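Local atomic coordinates of enolase (alpha proteobacterium BAL199, PDB entry 3UGV), a protein that probably catalyses a magnesium-dependent reaction of the enolase superfamily, starting with removal of a proton next to a substrate carboxylate. Residues 230-235 / 252-257; 246-251 / 342-347; 273-278 / 291-296. One frame throughout, in Å; residues are numbered along the deposited sequence.

In the fold
The three contacts lie in the barrel domain characteristic of the mandelate racemase and muconate lactonizing branch of the enolase superfamily, and they show how successive barrel strands bring acidic side chains to one metal. Interactions 2 and 3 are centred about 11 Å apart and lie on the adjacent strands 249-251 and 273-275: Met274 N lies 2.8 Å from Ile250 O, probably hydrogen-bonded. Both supply a magnesium ligand, side by side on the ion, Glu251 OE2 2.8 Å from Glu277 OE1, and Asp225 completes the protein part of the site. Interaction 1, centred about 12 Å from interaction 3, is tied to it where Glu252 N meets Met274 O at 3.0 Å. About 19 Å separates the centres of interactions 1 and 2.

Interaction 1 of 3, residues 230-235 / 252-257; sequences LDMAEA and EPVVYD
Leu230 and Pro253 meet through their backbones, Leu230 N donating to Pro253 O over 3.0 Å. The bond joins two successive beta-alpha loops of the enolase-superfamily barrel, one leading into helix 232-242 and the other leaving strand 249-251. Leu230 O continues the join in two ways. The CA-H of Val254 points at it, with Val254 CA 3.4 Å from Leu230 O, and a water donates to Leu230 O at 2.7 Å while accepting from Val255 N at 2.9 Å, so the carbonyl is engaged by both chain and solvent.

Val254 carries most of the apolar contact. With CG1 placed anti to its own carbonyl carbon (chi1 -57°), that methyl enters the angle between loop and helix, where Val254 CG1 lies 3.6 Å from Ala235 CB and also meets the sulfur of Met232, whose chain folds back at its second and third torsions. Pro253 CB adds a looser touch at 4.1 Å from Ala235 CB.

Farther out, Leu265 of helix 259-268 packs on both Met232 and Pro253, and Gly321 of a neighbouring subunit packs against Met232. The helix start itself is set by a capping box: Glu234 N donates to Asp231 OD1 at 2.8 Å, and in return Asp231 N reaches Glu234 OE1 at 3.2 Å, on the anti side and 24° out of the carboxylate plane.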
# COMPACT_ATOMS: atom_id res chain seq x y z
N LEU F 230 -27.35 -9.98 7.46
CA LEU F 230 -27.31 -9.78 6.01
C LEU F 230 -26.08 -10.40 5.42
O LEU F 230 -25.06 -10.53 6.09
CB LEU F 230 -27.33 -8.29 5.67
CG LEU F 230 -28.39 -7.44 6.37
CD1 LEU F 230 -28.30 -6.02 5.87
CD2 LEU F 230 -29.78 -8.01 6.12
N ASP F 231 -26.17 -10.80 4.15
CA ASP F 231 -24.98 -11.18 3.40
C ASP F 231 -24.49 -9.91 2.72
O ASP F 231 -25.16 -8.88 2.81
CB ASP F 231 -25.26 -12.34 2.42
CG ASP F 231 -26.14 -11.94 1.21
OD1 ASP F 231 -26.14 -10.75 0.79
OD2 ASP F 231 -26.81 -12.83 0.65
N MET F 232 -23.34 -9.96 2.05
CA MET F 232 -22.76 -8.74 1.52
C MET F 232 -23.64 -8.04 0.49
O MET F 232 -23.73 -6.81 0.49
CB MET F 232 -21.35 -8.99 0.98
CG MET F 232 -20.28 -8.75 2.02
SD MET F 232 -20.34 -7.08 2.72
CE MET F 232 -19.76 -6.11 1.32
N ALA F 233 -24.28 -8.81 -0.39
CA ALA F 233 -25.15 -8.22 -1.40
C ALA F 233 -26.31 -7.48 -0.73
O ALA F 233 -26.53 -6.29 -0.97
CB ALA F 233 -25.67 -9.26 -2.34
N GLU F 234 -27.02 -8.18 0.15
CA GLU F 234 -28.11 -7.55 0.88
C GLU F 234 -27.61 -6.35 1.66
O GLU F 234 -28.31 -5.36 1.79
CB GLU F 234 -28.79 -8.56 1.81
CG GLU F 234 -29.51 -9.68 1.08
CD GLU F 234 -29.85 -10.87 2.01
OE1 GLU F 234 -29.18 -11.04 3.07
OE2 GLU F 234 -30.78 -11.63 1.66
N ALA F 235 -26.39 -6.44 2.19
CA ALA F 235 -25.92 -5.34 3.03
C ALA F 235 -25.61 -4.09 2.21
O ALA F 235 -25.82 -2.97 2.66
CB ALA F 235 -24.71 -5.75 3.86
N GLU F 252 -23.11 -3.87 12.75
CA GLU F 252 -22.92 -5.26 12.30
C GLU F 252 -23.89 -5.76 11.23
O GLU F 252 -24.72 -6.65 11.49
CB GLU F 252 -22.93 -6.23 13.49
CG GLU F 252 -21.69 -6.14 14.36
CD GLU F 252 -21.61 -7.25 15.41
OE1 GLU F 252 -22.66 -7.64 15.97
OE2 GLU F 252 -20.47 -7.72 15.68
N PRO F 253 -23.81 -5.20 10.03
CA PRO F 253 -24.76 -5.68 9.02
C PRO F 253 -24.47 -7.12 8.57
O PRO F 253 -25.41 -7.80 8.19
CB PRO F 253 -24.57 -4.70 7.85
CG PRO F 253 -23.29 -3.96 8.14
CD PRO F 253 -23.11 -3.97 9.61
N VAL F 254 -23.22 -7.56 8.62
CA VAL F 254 -22.84 -8.88 8.11
C VAL F 254 -22.09 -9.65 9.18
O VAL F 254 -21.84 -9.14 10.26
CB VAL F 254 -21.96 -8.80 6.83
CG1 VAL F 254 -22.68 -8.02 5.74
CG2 VAL F 254 -20.59 -8.19 7.13
N VAL F 255 -21.75 -10.90 8.87
CA VAL F 255 -21.12 -11.78 9.86
C VAL F 255 -19.78 -11.20 10.36
O VAL F 255 -18.97 -10.71 9.59
CB VAL F 255 -20.92 -13.21 9.32
CG1 VAL F 255 -19.94 -13.21 8.17
CG2 VAL F 255 -20.44 -14.12 10.43
N TYR F 256 -19.57 -11.30 11.67
CA TYR F 256 -18.61 -10.43 12.35
C TYR F 256 -17.16 -10.54 11.95
O TYR F 256 -16.41 -9.59 12.17
CB TYR F 256 -18.74 -10.57 13.88
CG TYR F 256 -18.20 -11.87 14.51
CD1 TYR F 256 -16.82 -12.08 14.66
CD2 TYR F 256 -19.06 -12.84 15.01
CE1 TYR F 256 -16.32 -13.24 15.27
CE2 TYR F 256 -18.58 -14.00 15.63
CZ TYR F 256 -17.22 -14.20 15.75
OH TYR F 256 -16.77 -15.36 16.36
N ASP F 257 -16.74 -11.68 11.38
CA ASP F 257 -15.33 -11.81 10.99
C ASP F 257 -15.06 -11.51 9.51
O ASP F 257 -13.95 -11.74 9.02
CB ASP F 257 -14.76 -13.19 11.38
CG ASP F 257 -15.46 -14.35 10.69
OD1 ASP F 257 -16.46 -14.11 9.98
OD2 ASP F 257 -15.03 -15.50 10.87
O HOH W 1 -22.84 -12.10 6.42

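Interaction 2 of 3, residues 246-251 / 342-347. With MG (magnesium ion), chain B.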
# COMPACT_ATOMS: atom_id res chain seq x y z
N GLY F 246 -30.04 9.77 8.53
CA GLY F 246 -29.56 10.50 9.69
C GLY F 246 -29.41 9.64 10.94
O GLY F 246 -29.52 10.14 12.05
N LEU F 247 -29.14 8.34 10.77
CA LEU F 247 -28.92 7.44 11.91
C LEU F 247 -27.63 7.78 12.65
O LEU F 247 -26.69 8.33 12.06
CB LEU F 247 -28.83 5.99 11.44
CG LEU F 247 -30.03 5.50 10.63
CD1 LEU F 247 -29.72 4.16 10.02
CD2 LEU F 247 -31.28 5.45 11.54
N GLU F 248 -27.59 7.46 13.94
CA GLU F 248 -26.40 7.69 14.75
C GLU F 248 -25.29 6.72 14.33
O GLU F 248 -24.14 7.09 14.18
CB GLU F 248 -26.71 7.50 16.23
CG GLU F 248 -25.47 7.53 17.14
CD GLU F 248 -25.02 8.94 17.51
OE1 GLU F 248 -25.72 9.91 17.14
OE2 GLU F 248 -23.97 9.06 18.18
N TRP F 249 -25.66 5.46 14.11
CA TRP F 249 -24.74 4.52 13.48
C TRP F 249 -25.47 3.31 12.96
O TRP F 249 -26.63 3.08 13.31
CB TRP F 249 -23.64 4.08 14.44
CG TRP F 249 -24.05 3.17 15.58
CD1 TRP F 249 -24.62 1.92 15.49
CD2 TRP F 249 -23.83 3.39 16.98
NE1 TRP F 249 -24.81 1.38 16.74
CE2 TRP F 249 -24.32 2.26 17.67
CE3 TRP F 249 -23.28 4.45 17.71
CZ2 TRP F 249 -24.27 2.17 19.06
CZ3 TRP F 249 -23.24 4.35 19.09
CH2 TRP F 249 -23.73 3.22 19.75
N ILE F 250 -24.78 2.53 12.13
CA ILE F 250 -25.27 1.25 11.64
C ILE F 250 -24.36 0.12 12.16
O ILE F 250 -23.13 0.15 11.99
CB ILE F 250 -25.28 1.22 10.11
CG1 ILE F 250 -26.23 2.29 9.57
CG2 ILE F 250 -25.66 -0.16 9.58
CD1 ILE F 250 -26.00 2.57 8.10
N GLU F 251 -24.97 -0.88 12.79
CA GLU F 251 -24.22 -1.87 13.54
C GLU F 251 -24.29 -3.25 12.91
O GLU F 251 -25.38 -3.71 12.57
CB GLU F 251 -24.75 -1.92 14.98
CG GLU F 251 -23.92 -2.70 15.96
CD GLU F 251 -24.50 -2.63 17.37
OE1 GLU F 251 -24.93 -1.53 17.80
OE2 GLU F 251 -24.54 -3.69 18.04
N THR F 342 -11.70 7.51 25.01
CA THR F 342 -12.59 7.85 23.91
C THR F 342 -14.03 7.39 24.17
O THR F 342 -14.77 7.11 23.24
CB THR F 342 -12.09 7.31 22.55
OG1 THR F 342 -12.03 5.88 22.61
CG2 THR F 342 -10.71 7.87 22.20
N ALA F 343 -14.42 7.33 25.43
CA ALA F 343 -15.78 6.93 25.80
C ALA F 343 -16.81 7.62 24.92
O ALA F 343 -16.72 8.81 24.66
CB ALA F 343 -16.05 7.22 27.26
N HIS F 344 -17.79 6.86 24.47
CA HIS F 344 -18.76 7.39 23.54
C HIS F 344 -20.17 7.19 24.11
O HIS F 344 -20.72 8.09 24.74
CB HIS F 344 -18.57 6.77 22.15
CG HIS F 344 -19.36 7.43 21.07
ND1 HIS F 344 -19.66 6.80 19.87
CD2 HIS F 344 -19.92 8.67 21.00
CE1 HIS F 344 -20.37 7.62 19.12
NE2 HIS F 344 -20.55 8.75 19.78
N TRP F 345 -20.74 6.01 23.91
CA TRP F 345 -22.06 5.70 24.47
C TRP F 345 -22.01 4.44 25.33
O TRP F 345 -21.25 3.50 25.05
CB TRP F 345 -23.10 5.43 23.37
CG TRP F 345 -23.55 6.61 22.55
CD1 TRP F 345 -22.98 7.07 21.40
CD2 TRP F 345 -24.71 7.43 22.77
NE1 TRP F 345 -23.70 8.12 20.90
CE2 TRP F 345 -24.76 8.37 21.72
CE3 TRP F 345 -25.69 7.47 23.77
CZ2 TRP F 345 -25.77 9.34 21.64
CZ3 TRP F 345 -26.70 8.44 23.68
CH2 TRP F 345 -26.73 9.35 22.62
N LEU F 346 -22.86 4.42 26.35
CA LEU F 346 -23.06 3.22 27.17
C LEU F 346 -24.35 2.52 26.74
O LEU F 346 -25.41 3.13 26.73
CB LEU F 346 -23.15 3.60 28.64
CG LEU F 346 -23.32 2.37 29.54
CD1 LEU F 346 -22.27 2.33 30.62
CD2 LEU F 346 -24.71 2.31 30.12
N GLU F 347 -24.26 1.24 26.39
CA GLU F 347 -25.48 0.52 26.05
C GLU F 347 -26.21 0.13 27.33
O GLU F 347 -25.63 -0.54 28.18
CB GLU F 347 -25.18 -0.74 25.24
CG GLU F 347 -26.44 -1.46 24.80
CD GLU F 347 -26.15 -2.76 24.07
OE1 GLU F 347 -26.57 -2.91 22.90
OE2 GLU F 347 -25.49 -3.63 24.68
MG MG B . -25.40 -5.32 18.62
O HOH W 2 -22.16 10.98 18.52
O HOH W 3 -26.08 -5.01 20.58
O HOH W 4 -26.29 -7.17 18.93
O HOH W 5 -24.82 -6.13 16.75
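The barrel strand that carries the metal ligand Glu251 is flanked at its start by Glu248 and Trp249, whose side chains reach across to His344 and Trp345 ahead of strand 346-348. Glu248 CG stands anti to the backbone N (chi1 172°) and the chain bends at the next torsion, bringing OE2 to the indole N-H: Trp345 NE1 donates to Glu248 OE2 over 2.9 Å, from above the carboxylate, whose plane stands 83° from the indole. The same oxygen takes a water proton, and that water lies 3.0 Å from His344 NE2, at the edge of the imidazole. One face of this imidazole is covered by CD1 of the adjacent Trp345. Trp249 turns an edge to the face of Trp345 in an offset T-shaped pair, planes at 78°, with Trp249 CZ3 3.6 Å from Trp345 CD1. Trp249 NE1 donates to the anti lone pair of Glu251 OE1 at 3.1 Å, and Lys194 forms a salt bridge with that oxygen. Glu251 OE2 binds the magnesium ion at 1.9 Å, and a metal-bound water donates to Glu347 OE1. Two N-H donors on one oxygen and the metal on the other probably leave Glu251 little freedom to rotate, which would make the indole a second-shell support.

Interaction 3 of 3, residues 273-278 / 291-296. With MG (magnesium ion), chain B.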
# COMPACT_ATOMS: atom_id res chain seq x y z
N LEU F 273 -20.01 3.24 10.76
CA LEU F 273 -20.24 1.81 10.81
C LEU F 273 -19.68 1.28 12.13
O LEU F 273 -18.52 1.53 12.47
CB LEU F 273 -19.55 1.12 9.65
CG LEU F 273 -19.66 -0.40 9.60
CD1 LEU F 273 -21.12 -0.81 9.43
CD2 LEU F 273 -18.78 -0.95 8.46
N MET F 274 -20.52 0.56 12.87
CA MET F 274 -20.21 0.13 14.23
C MET F 274 -20.03 -1.38 14.27
O MET F 274 -20.84 -2.12 13.72
CB MET F 274 -21.35 0.53 15.18
CG MET F 274 -21.29 -0.13 16.53
SD MET F 274 -19.89 0.41 17.58
CE MET F 274 -20.52 1.93 18.28
N ILE F 275 -18.97 -1.84 14.92
CA ILE F 275 -18.81 -3.26 15.21
C ILE F 275 -18.02 -3.39 16.50
O ILE F 275 -17.66 -2.38 17.11
CB ILE F 275 -18.02 -4.04 14.10
CG1 ILE F 275 -16.57 -3.58 14.05
CG2 ILE F 275 -18.70 -3.90 12.74
CD1 ILE F 275 -15.73 -4.32 12.99
N GLY F 276 -17.76 -4.61 16.92
CA GLY F 276 -16.91 -4.79 18.08
C GLY F 276 -17.45 -5.71 19.15
O GLY F 276 -16.66 -6.28 19.90
N GLU F 277 -18.76 -5.88 19.24
CA GLU F 277 -19.28 -6.71 20.32
C GLU F 277 -18.76 -8.14 20.22
O GLU F 277 -18.86 -8.89 21.17
CB GLU F 277 -20.80 -6.70 20.37
CG GLU F 277 -21.48 -7.46 19.26
CD GLU F 277 -22.97 -7.19 19.26
OE1 GLU F 277 -23.35 -6.02 19.00
OE2 GLU F 277 -23.76 -8.12 19.55
N ASN F 278 -18.19 -8.50 19.08
CA ASN F 278 -17.65 -9.85 18.88
C ASN F 278 -16.13 -9.93 18.80
O ASN F 278 -15.58 -10.97 18.41
CB ASN F 278 -18.25 -10.49 17.63
CG ASN F 278 -19.65 -11.03 17.86
OD1 ASN F 278 -19.83 -12.08 18.49
ND2 ASN F 278 -20.65 -10.31 17.36
N ALA F 291 -7.41 -3.15 9.32
CA ALA F 291 -8.16 -3.53 8.12
C ALA F 291 -9.08 -2.40 7.66
O ALA F 291 -9.70 -2.50 6.62
CB ALA F 291 -8.95 -4.80 8.37
N GLY F 292 -9.18 -1.34 8.46
CA GLY F 292 -10.12 -0.27 8.17
C GLY F 292 -11.55 -0.77 8.15
O GLY F 292 -12.34 -0.40 7.27
N ALA F 293 -11.91 -1.58 9.15
CA ALA F 293 -13.20 -2.28 9.17
C ALA F 293 -14.38 -1.52 9.81
O ALA F 293 -15.54 -1.91 9.67
CB ALA F 293 -13.03 -3.64 9.85
N CYS F 294 -14.09 -0.45 10.53
CA CYS F 294 -15.17 0.25 11.22
C CYS F 294 -14.80 1.68 11.55
O CYS F 294 -13.62 2.02 11.60
CB CYS F 294 -15.48 -0.48 12.52
SG CYS F 294 -14.01 -0.70 13.53
N ASP F 295 -15.82 2.51 11.80
CA ASP F 295 -15.64 3.86 12.31
C ASP F 295 -15.74 3.91 13.84
O ASP F 295 -15.18 4.80 14.49
CB ASP F 295 -16.70 4.78 11.71
CG ASP F 295 -16.78 4.67 10.20
OD1 ASP F 295 -17.75 4.08 9.71
OD2 ASP F 295 -15.85 5.18 9.52
N LEU F 296 -16.49 2.98 14.42
CA LEU F 296 -16.73 2.98 15.86
C LEU F 296 -16.60 1.55 16.38
O LEU F 296 -16.82 0.60 15.62
CB LEU F 296 -18.14 3.52 16.18
CG LEU F 296 -18.67 4.81 15.53
CD1 LEU F 296 -20.15 4.96 15.84
CD2 LEU F 296 -17.92 6.05 15.99
MG MG B . -25.40 -5.32 18.62
O HOH W 4 -26.29 -7.17 18.93
O HOH W 3 -26.08 -5.01 20.58
O HOH W 5 -24.82 -6.13 16.75
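Met274 and Leu296 pair as neighbours in a parallel sheet, their CA atoms 4.8 Å apart. Leu273 O takes two backbone protons, from Asp295 N at 2.9 Å and from Leu296 N at 3.2 Å, and on the far side of the bridge Ile275 N makes a weak bond of 3.3 Å to Leu296 O.

The remaining backbone bond goes to a side chain. Leu273 N points at the anti lone pair of Asp295 OD1, only 2.6 Å away and with a fairly straight N-H...O angle of 161°. Because Asp295 CG lies anti to its carbonyl carbon (chi1 -51°), the carboxylate is brought beside the strand, while OD2 forms a salt bridge with Arg266, a residue of a second magnesium site. With an alanine in place of Asp295, Leu273 N would probably lose its acceptor and Arg266 a charge partner.

Met274 and Leu296 project from the same face of the sheet and cross at about a right angle; the bent thioether lays Met274 CE 3.6 Å from Leu296 CB. Ile275 packs in another direction, with its CG1 3.6 Å from Cys294 CB and its CD1 reaching Ala293. Past the strand, Gly276 adopts a positive phi at which a side chain would strike the preceding carbonyl, and Glu277 OE1 binds the magnesium ion at 2.2 Å.

Helix 282-290, closed by a Schellman motif at Gly292, makes this a beta-alpha-beta crossover from strand 273-275 to strand 296-297. Tyr262 of helix 259-268 covers Leu273, Ile275 and Ala293, while Trp249 of strand 249-251 packs on both Met274 and Leu296.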